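Local atomic coordinates of NAD-dependent epimerase/dehydratase (Bacteroides thetaiotaomicron, PDB entry 3DHN), a protein that probably binds NAD or NADP through a Rossmann-type fold and may act as an oxidoreductase, though its substrate is not established. Residues A[21-35]-A[41-53]. Sequence-based numbering, arbitrary orientation.
Sequences LNEALNRGFEVTAVV and IKIENEHLKVKKA
Val31, Ala33 and Val35 share five backbone hydrogen bonds with His47, Lys49 and Lys51, showing how a parallel edge strand is joined to a Rossmann sheet. The run begins with Val31 N to His47 O (2.8 Å) and closes with Val35 N to Lys51 O (3.0 Å); between these, Val31 O and Ala33 O accept from Lys49 N and Lys51 N, and Lys49 O accepts from Ala33 N. Strands 30-34 and 48-51 lie only 16° from parallel.

On the face carrying Val31 and Ala33, Leu48 meets the helix. With its CG anti to the backbone N (chi1 176°), it sets CD1 3.9 Å from CD1 of Leu21, the two side chains meeting nearly at right angles. Leu21 sends its other branch, CD2, tip to tip toward CD1 of both Ile41 and Ile43, while Leu25 CD1 meets Ile43 CG2 end-on at 4.1 Å. Farther along, Ile41 CD1 lies against both methyls of Val35.

On the opposite face, which carries Thr32 and Val34, Val34 CG1 presses tightly on Ala53 CB (3.4 Å), and Thr32 CG2 touches the end of the Lys51 chain. At the strand entrance, Glu30 OE2 stands over one face of the His47 ring, 3.0 Å from CD2, with carboxylate and ring planes 66° apart.

Gly28, with positive phi, is the C-prime residue of a Schellman motif that ends helix 14-25 and turns the chain toward strand 30-34. A type I turn from Asn45 to Leu48 brings the chain into strand 48-51. That strand is outermost in the sheet; strand 30-34 bonds on its other side to strand 6-10, helix 14-25 packs through Leu21 and Leu25 against the face carrying Leu48, and helix 58-65 brings Val64 against Val34 and Lys51.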
ATOM      1  N   LEU A  21      -2.630  -0.676  10.487  1.00 32.49           N
ATOM      2  CA  LEU A  21      -2.158  -0.350  11.825  1.00 34.49           C
ATOM      3  C   LEU A  21      -2.571  -1.408  12.845  1.00 34.92           C
ATOM      4  O   LEU A  21      -1.739  -1.911  13.599  1.00 34.52           O
ATOM      5  CB  LEU A  21      -2.696   1.023  12.238  1.00 33.93           C
ATOM      6  CG  LEU A  21      -2.244   1.606  13.580  1.00 33.50           C
ATOM      7  CD1 LEU A  21      -0.726   1.592  13.674  1.00 35.17           C
ATOM      8  CD2 LEU A  21      -2.774   3.033  13.706  1.00 34.72           C
ATOM      9  N   ASN A  22      -3.855  -1.748  12.855  1.00 36.69           N
ATOM     10  CA  ASN A  22      -4.393  -2.743  13.780  1.00 37.04           C
ATOM     11  C   ASN A  22      -3.883  -4.158  13.497  1.00 37.60           C
ATOM     12  O   ASN A  22      -3.561  -4.910  14.430  1.00 37.60           O
ATOM     13  CB  ASN A  22      -5.924  -2.718  13.732  1.00 37.39           C
ATOM     14  CG  ASN A  22      -6.499  -1.413  14.260  1.00 40.63           C
ATOM     15  OD1 ASN A  22      -7.296  -0.747  13.594  1.00 43.96           O
ATOM     16  ND2 ASN A  22      -6.094  -1.041  15.466  1.00 41.17           N
ATOM     17  N   GLU A  23      -3.811  -4.525  12.220  1.00 36.20           N
ATOM     18  CA  GLU A  23      -3.332  -5.849  11.834  1.00 36.46           C
ATOM     19  C   GLU A  23      -1.875  -6.078  12.247  1.00 37.28           C
ATOM     20  O   GLU A  23      -1.509  -7.175  12.665  1.00 38.12           O
ATOM     21  CB  GLU A  23      -3.477  -6.037  10.324  1.00 36.17           C
ATOM     22  CG  GLU A  23      -2.942  -7.351   9.775  1.00 35.92           C
ATOM     23  CD  GLU A  23      -3.821  -8.542  10.090  1.00 39.34           C
ATOM     24  OE1 GLU A  23      -5.039  -8.352  10.280  1.00 40.04           O
ATOM     25  OE2 GLU A  23      -3.302  -9.680  10.124  1.00 39.38           O
ATOM     26  N   ALA A  24      -1.045  -5.046  12.132  1.00 37.53           N
ATOM     27  CA  ALA A  24       0.366  -5.169  12.497  1.00 37.72           C
ATOM     28  C   ALA A  24       0.576  -5.265  14.012  1.00 37.89           C
ATOM     29  O   ALA A  24       1.415  -6.040  14.482  1.00 37.61           O
ATOM     30  CB  ALA A  24       1.148  -3.994  11.942  1.00 37.45           C
ATOM     31  N   LEU A  25      -0.167  -4.475  14.779  1.00 37.06           N
ATOM     32  CA  LEU A  25      -0.026  -4.514  16.231  1.00 39.05           C
ATOM     33  C   LEU A  25      -0.522  -5.855  16.767  1.00 39.94           C
ATOM     34  O   LEU A  25       0.105  -6.450  17.643  1.00 41.80           O
ATOM     35  CB  LEU A  25      -0.809  -3.368  16.878  1.00 37.26           C
ATOM     36  CG  LEU A  25      -0.298  -1.960  16.561  1.00 37.12           C
ATOM     37  CD1 LEU A  25      -1.344  -0.933  16.967  1.00 35.91           C
ATOM     38  CD2 LEU A  25       1.026  -1.713  17.296  1.00 39.28           C
ATOM     39  N   ASN A  26      -1.640  -6.331  16.225  1.00 40.49           N
ATOM     40  CA  ASN A  26      -2.220  -7.601  16.651  1.00 41.33           C
ATOM     41  C   ASN A  26      -1.284  -8.785  16.418  1.00 41.47           C
ATOM     42  O   ASN A  26      -1.465  -9.857  17.000  1.00 40.96           O
ATOM     43  CB  ASN A  26      -3.538  -7.870  15.907  1.00 41.76           C
ATOM     44  CG  ASN A  26      -4.689  -7.011  16.407  1.00 42.47           C
ATOM     45  OD1 ASN A  26      -5.812  -7.111  15.907  1.00 44.81           O
ATOM     46  ND2 ASN A  26      -4.422  -6.169  17.396  1.00 43.25           N
ATOM     47  N   ARG A  27      -0.286  -8.594  15.565  1.00 42.08           N
ATOM     48  CA  ARG A  27       0.632  -9.682  15.261  1.00 43.23           C
ATOM     49  C   ARG A  27       2.033  -9.531  15.844  1.00 43.11           C
ATOM     50  O   ARG A  27       2.986 -10.176  15.394  1.00 43.63           O
ATOM     51  CB  ARG A  27       0.656  -9.920  13.746  1.00 42.63           C
ATOM     52  CG  ARG A  27      -0.651 -10.542  13.252  1.00 42.07           C
ATOM     53  CD  ARG A  27      -0.826 -10.500  11.737  1.00 39.21           C
ATOM     54  NE  ARG A  27       0.067 -11.414  11.028  1.00 37.93           N
ATOM     55  CZ  ARG A  27      -0.020 -11.680   9.726  1.00 38.11           C
ATOM     56  NH1 ARG A  27      -0.960 -11.102   8.986  1.00 35.34           N
ATOM     57  NH2 ARG A  27       0.830 -12.527   9.160  1.00 36.75           N
ATOM     58  N   GLY A  28       2.143  -8.665  16.844  1.00 43.18           N
ATOM     59  CA  GLY A  28       3.401  -8.489  17.544  1.00 43.69           C
ATOM     60  C   GLY A  28       4.443  -7.517  17.048  1.00 43.40           C
ATOM     61  O   GLY A  28       5.568  -7.535  17.543  1.00 44.19           O
ATOM     62  N   PHE A  29       4.091  -6.665  16.096  1.00 42.31           N
ATOM     63  CA  PHE A  29       5.049  -5.704  15.573  1.00 41.75           C
ATOM     64  C   PHE A  29       5.084  -4.409  16.363  1.00 42.54           C
ATOM     65  O   PHE A  29       4.065  -3.964  16.899  1.00 42.57           O
ATOM     66  CB  PHE A  29       4.728  -5.389  14.108  1.00 41.69           C
ATOM     67  CG  PHE A  29       5.048  -6.510  13.165  1.00 39.82           C
ATOM     68  CD1 PHE A  29       6.336  -6.669  12.664  1.00 38.84           C
ATOM     69  CD2 PHE A  29       4.075  -7.430  12.812  1.00 39.64           C
ATOM     70  CE1 PHE A  29       6.651  -7.738  11.825  1.00 39.83           C
ATOM     71  CE2 PHE A  29       4.378  -8.504  11.973  1.00 39.43           C
ATOM     72  CZ  PHE A  29       5.668  -8.656  11.480  1.00 40.54           C
ATOM     73  N   GLU A  30       6.267  -3.809  16.434  1.00 43.53           N
ATOM     74  CA  GLU A  30       6.438  -2.531  17.120  1.00 45.31           C
ATOM     75  C   GLU A  30       6.263  -1.510  16.002  1.00 44.59           C
ATOM     76  O   GLU A  30       7.037  -1.478  15.044  1.00 45.46           O
ATOM     77  CB  GLU A  30       7.829  -2.463  17.747  1.00 46.29           C
ATOM     78  CG  GLU A  30       8.134  -3.707  18.577  1.00 52.53           C
ATOM     79  CD  GLU A  30       8.799  -3.394  19.899  1.00 58.76           C
ATOM     80  OE1 GLU A  30      10.037  -3.226  19.923  1.00 61.00           O
ATOM     81  OE2 GLU A  30       8.074  -3.310  20.916  1.00 63.41           O
ATOM     82  N   VAL A  31       5.239  -0.675  16.119  1.00 43.40           N
ATOM     83  CA  VAL A  31       4.933   0.262  15.052  1.00 42.28           C
ATOM     84  C   VAL A  31       5.005   1.747  15.347  1.00 42.09           C
ATOM     85  O   VAL A  31       4.580   2.206  16.409  1.00 42.82           O
ATOM     86  CB  VAL A  31       3.502  -0.027  14.495  1.00 42.41           C
ATOM     87  CG1 VAL A  31       3.249   0.767  13.218  1.00 43.28           C
ATOM     88  CG2 VAL A  31       3.317  -1.515  14.258  1.00 39.92           C
ATOM     89  N   THR A  32       5.549   2.496  14.391  1.00 41.16           N
ATOM     90  CA  THR A  32       5.605   3.943  14.488  1.00 40.55           C
ATOM     91  C   THR A  32       4.656   4.431  13.395  1.00 40.30           C
ATOM     92  O   THR A  32       4.972   4.369  12.200  1.00 40.03           O
ATOM     93  CB  THR A  32       7.011   4.507  14.226  1.00 40.85           C
ATOM     94  OG1 THR A  32       7.907   4.046  15.244  1.00 44.81           O
ATOM     95  CG2 THR A  32       6.981   6.028  14.249  1.00 39.53           C
ATOM     96  N   ALA A  33       3.477   4.888  13.806  1.00 39.08           N
ATOM     97  CA  ALA A  33       2.478   5.375  12.867  1.00 37.75           C
ATOM     98  C   ALA A  33       2.657   6.861  12.629  1.00 37.97           C
ATOM     99  O   ALA A  33       2.760   7.637  13.575  1.00 38.29           O
ATOM    100  CB  ALA A  33       1.076   5.094  13.402  1.00 38.22           C
ATOM    101  N   VAL A  34       2.692   7.254  11.361  1.00 36.96           N
ATOM    102  CA  VAL A  34       2.853   8.657  11.004  1.00 37.22           C
ATOM    103  C   VAL A  34       1.564   9.142  10.354  1.00 37.72           C
ATOM    104  O   VAL A  34       1.137   8.607   9.326  1.00 37.67           O
ATOM    105  CB  VAL A  34       4.023   8.854  10.021  1.00 36.25           C
ATOM    106  CG1 VAL A  34       4.345  10.328   9.894  1.00 38.18           C
ATOM    107  CG2 VAL A  34       5.241   8.076  10.498  1.00 35.44           C
ATOM    108  N   VAL A  35       0.948  10.159  10.954  1.00 38.83           N
ATOM    109  CA  VAL A  35      -0.314  10.695  10.448  1.00 39.15           C
ATOM    110  C   VAL A  35      -0.372  12.214  10.550  1.00 40.21           C
ATOM    111  O   VAL A  35       0.446  12.824  11.233  1.00 40.50           O
ATOM    112  CB  VAL A  35      -1.494  10.123  11.253  1.00 39.25           C
ATOM    113  CG1 VAL A  35      -1.565   8.613  11.081  1.00 36.51           C
ATOM    114  CG2 VAL A  35      -1.328  10.483  12.740  1.00 39.34           C
ATOM    115  N   ILE A  41      -6.388   9.027  16.473  1.00 41.37           N
ATOM    116  CA  ILE A  41      -5.984   7.703  16.939  1.00 42.05           C
ATOM    117  C   ILE A  41      -6.049   7.587  18.463  1.00 42.60           C
ATOM    118  O   ILE A  41      -5.382   8.332  19.182  1.00 41.86           O
ATOM    119  CB  ILE A  41      -4.542   7.372  16.483  1.00 42.17           C
ATOM    120  CG1 ILE A  41      -4.501   7.234  14.960  1.00 41.97           C
ATOM    121  CG2 ILE A  41      -4.052   6.098  17.164  1.00 41.21           C
ATOM    122  CD1 ILE A  41      -3.101   7.161  14.388  1.00 42.35           C
ATOM    123  N   LYS A  42      -6.849   6.641  18.948  1.00 43.86           N
ATOM    124  CA  LYS A  42      -6.998   6.428  20.384  1.00 46.07           C
ATOM    125  C   LYS A  42      -6.529   5.037  20.795  1.00 46.80           C
ATOM    126  O   LYS A  42      -6.887   4.545  21.862  1.00 47.03           O
ATOM    127  CB  LYS A  42      -8.462   6.615  20.802  1.00 46.16           C
ATOM    128  CG  LYS A  42      -9.045   7.988  20.480  1.00 46.70           C
ATOM    129  CD  LYS A  42      -8.210   9.110  21.088  1.00 48.80           C
ATOM    130  CE  LYS A  42      -8.848  10.479  20.835  1.00 51.62           C
ATOM    131  NZ  LYS A  42      -7.888  11.603  21.071  1.00 51.47           N
ATOM    132  N   ILE A  43      -5.736   4.396  19.943  1.00 47.52           N
ATOM    133  CA  ILE A  43      -5.224   3.070  20.253  1.00 47.66           C
ATOM    134  C   ILE A  43      -4.228   3.170  21.402  1.00 48.50           C
ATOM    135  O   ILE A  43      -3.368   4.054  21.423  1.00 47.66           O
ATOM    136  CB  ILE A  43      -4.538   2.434  19.028  1.00 47.64           C
ATOM    137  CG1 ILE A  43      -5.595   2.046  17.992  1.00 47.54           C
ATOM    138  CG2 ILE A  43      -3.723   1.217  19.454  1.00 47.90           C
ATOM    139  CD1 ILE A  43      -5.027   1.446  16.733  1.00 47.07           C
ATOM    140  N   GLU A  44      -4.354   2.256  22.356  1.00 48.94           N
ATOM    141  CA  GLU A  44      -3.482   2.233  23.519  1.00 50.61           C
ATOM    142  C   GLU A  44      -2.700   0.922  23.493  1.00 50.91           C
ATOM    143  O   GLU A  44      -3.278  -0.162  23.630  1.00 50.88           O
ATOM    144  CB  GLU A  44      -4.341   2.345  24.779  1.00 51.28           C
ATOM    145  CG  GLU A  44      -3.622   2.836  26.012  1.00 52.94           C
ATOM    146  CD  GLU A  44      -4.591   3.131  27.144  1.00 57.66           C
ATOM    147  OE1 GLU A  44      -5.344   4.128  27.042  1.00 57.31           O
ATOM    148  OE2 GLU A  44      -4.606   2.364  28.131  1.00 58.67           O
ATOM    149  N   ASN A  45      -1.388   1.027  23.303  1.00 51.54           N
ATOM    150  CA  ASN A  45      -0.510  -0.140  23.211  1.00 51.77           C
ATOM    151  C   ASN A  45       0.945   0.309  23.357  1.00 52.25           C
ATOM    152  O   ASN A  45       1.366   1.280  22.733  1.00 52.16           O
ATOM    153  CB  ASN A  45      -0.745  -0.821  21.857  1.00 52.30           C
ATOM    154  CG  ASN A  45       0.300  -1.866  21.523  1.00 52.93           C
ATOM    155  OD1 ASN A  45       1.474  -1.550  21.356  1.00 56.41           O
ATOM    156  ND2 ASN A  45      -0.127  -3.117  21.410  1.00 52.10           N
ATOM    157  N   GLU A  46       1.712  -0.396  24.182  1.00 53.75           N
ATOM    158  CA  GLU A  46       3.106  -0.022  24.408  1.00 55.31           C
ATOM    159  C   GLU A  46       4.026  -0.216  23.204  1.00 55.15           C
ATOM    160  O   GLU A  46       5.154   0.267  23.196  1.00 55.48           O
ATOM    161  CB  GLU A  46       3.674  -0.780  25.610  1.00 56.28           C
ATOM    162  CG  GLU A  46       3.873  -2.266  25.385  1.00 60.20           C
ATOM    163  CD  GLU A  46       4.871  -2.866  26.359  1.00 65.77           C
ATOM    164  OE1 GLU A  46       5.391  -2.120  27.221  1.00 67.90           O
ATOM    165  OE2 GLU A  46       5.142  -4.082  26.260  1.00 67.38           O
ATOM    166  N   HIS A  47       3.549  -0.925  22.188  1.00 54.87           N
ATOM    167  CA  HIS A  47       4.332  -1.160  20.980  1.00 53.96           C
ATOM    168  C   HIS A  47       3.961  -0.145  19.905  1.00 52.32           C
ATOM    169  O   HIS A  47       4.224  -0.363  18.724  1.00 51.24           O
ATOM    170  CB  HIS A  47       4.068  -2.567  20.440  1.00 54.56           C
ATOM    171  CG  HIS A  47       4.658  -3.661  21.272  1.00 57.78           C
ATOM    172  ND1 HIS A  47       4.424  -3.782  22.625  1.00 61.75           N
ATOM    173  CD2 HIS A  47       5.460  -4.699  20.935  1.00 60.73           C
ATOM    174  CE1 HIS A  47       5.053  -4.848  23.085  1.00 61.15           C
ATOM    175  NE2 HIS A  47       5.690  -5.422  22.079  1.00 62.07           N
ATOM    176  N   LEU A  48       3.358   0.969  20.315  1.00 50.77           N
ATOM    177  CA  LEU A  48       2.938   1.989  19.358  1.00 49.42           C
ATOM    178  C   LEU A  48       3.398   3.414  19.647  1.00 49.27           C
ATOM    179  O   LEU A  48       3.275   3.910  20.772  1.00 48.92           O
ATOM    180  CB  LEU A  48       1.406   1.988  19.235  1.00 48.75           C
ATOM    181  CG  LEU A  48       0.760   3.054  18.334  1.00 49.14           C
ATOM    182  CD1 LEU A  48       1.138   2.809  16.874  1.00 41.89           C
ATOM    183  CD2 LEU A  48      -0.754   3.017  18.498  1.00 47.59           C
ATOM    184  N   LYS A  49       3.919   4.069  18.612  1.00 48.50           N
ATOM    185  CA  LYS A  49       4.352   5.459  18.690  1.00 48.11           C
ATOM    186  C   LYS A  49       3.662   6.220  17.565  1.00 47.22           C
ATOM    187  O   LYS A  49       3.675   5.784  16.411  1.00 46.97           O
ATOM    188  CB  LYS A  49       5.863   5.598  18.503  1.00 48.23           C
ATOM    189  CG  LYS A  49       6.710   5.017  19.608  1.00 49.31           C
ATOM    190  CD  LYS A  49       8.178   5.246  19.286  1.00 51.09           C
ATOM    191  CE  LYS A  49       9.077   4.280  20.032  1.00 54.29           C
ATOM    192  NZ  LYS A  49      10.412   4.188  19.373  1.00 54.18           N
ATOM    193  N   VAL A  50       3.066   7.358  17.901  1.00 46.40           N
ATOM    194  CA  VAL A  50       2.370   8.177  16.917  1.00 46.24           C
ATOM    195  C   VAL A  50       3.172   9.445  16.651  1.00 46.68           C
ATOM    196  O   VAL A  50       3.536  10.160  17.579  1.00 45.91           O
ATOM    197  CB  VAL A  50       0.960   8.567  17.416  1.00 46.65           C
ATOM    198  CG1 VAL A  50       0.206   9.323  16.319  1.00 46.53           C
ATOM    199  CG2 VAL A  50       0.196   7.317  17.834  1.00 43.32           C
ATOM    200  N   LYS A  51       3.441   9.725  15.381  1.00 46.61           N
ATOM    201  CA  LYS A  51       4.222  10.907  15.031  1.00 47.13           C
ATOM    202  C   LYS A  51       3.687  11.656  13.822  1.00 47.23           C
ATOM    203  O   LYS A  51       3.019  11.075  12.964  1.00 47.39           O
ATOM    204  CB  LYS A  51       5.678  10.517  14.747  1.00 46.97           C
ATOM    205  CG  LYS A  51       6.470   9.983  15.939  1.00 50.37           C
ATOM    206  CD  LYS A  51       7.931   9.745  15.542  1.00 54.37           C
ATOM    207  CE  LYS A  51       8.805   9.348  16.728  1.00 57.54           C
ATOM    208  NZ  LYS A  51       8.531   7.966  17.218  1.00 60.91           N
ATOM    209  N   LYS A  52       4.002  12.950  13.766  1.00 48.31           N
ATOM    210  CA  LYS A  52       3.624  13.814  12.651  1.00 49.42           C
ATOM    211  C   LYS A  52       4.862  14.032  11.794  1.00 50.48           C
ATOM    212  O   LYS A  52       5.967  14.193  12.317  1.00 50.76           O
ATOM    213  CB  LYS A  52       3.128  15.186  13.132  1.00 49.80           C
ATOM    214  CG  LYS A  52       1.673  15.228  13.550  1.00 49.64           C
ATOM    215  CD  LYS A  52       1.246  16.625  14.006  1.00 53.10           C
ATOM    216  CE  LYS A  52       1.250  17.630  12.858  1.00 55.65           C
ATOM    217  NZ  LYS A  52       0.707  18.962  13.264  1.00 55.78           N
ATOM    218  N   ALA A  53       4.679  14.035  10.481  1.00 50.62           N
ATOM    219  CA  ALA A  53       5.787  14.258   9.566  1.00 51.76           C
ATOM    220  C   ALA A  53       5.274  14.904   8.291  1.00 52.21           C
ATOM    221  O   ALA A  53       4.133  14.683   7.893  1.00 53.46           O
ATOM    222  CB  ALA A  53       6.487  12.940   9.245  1.00 51.52           C
TER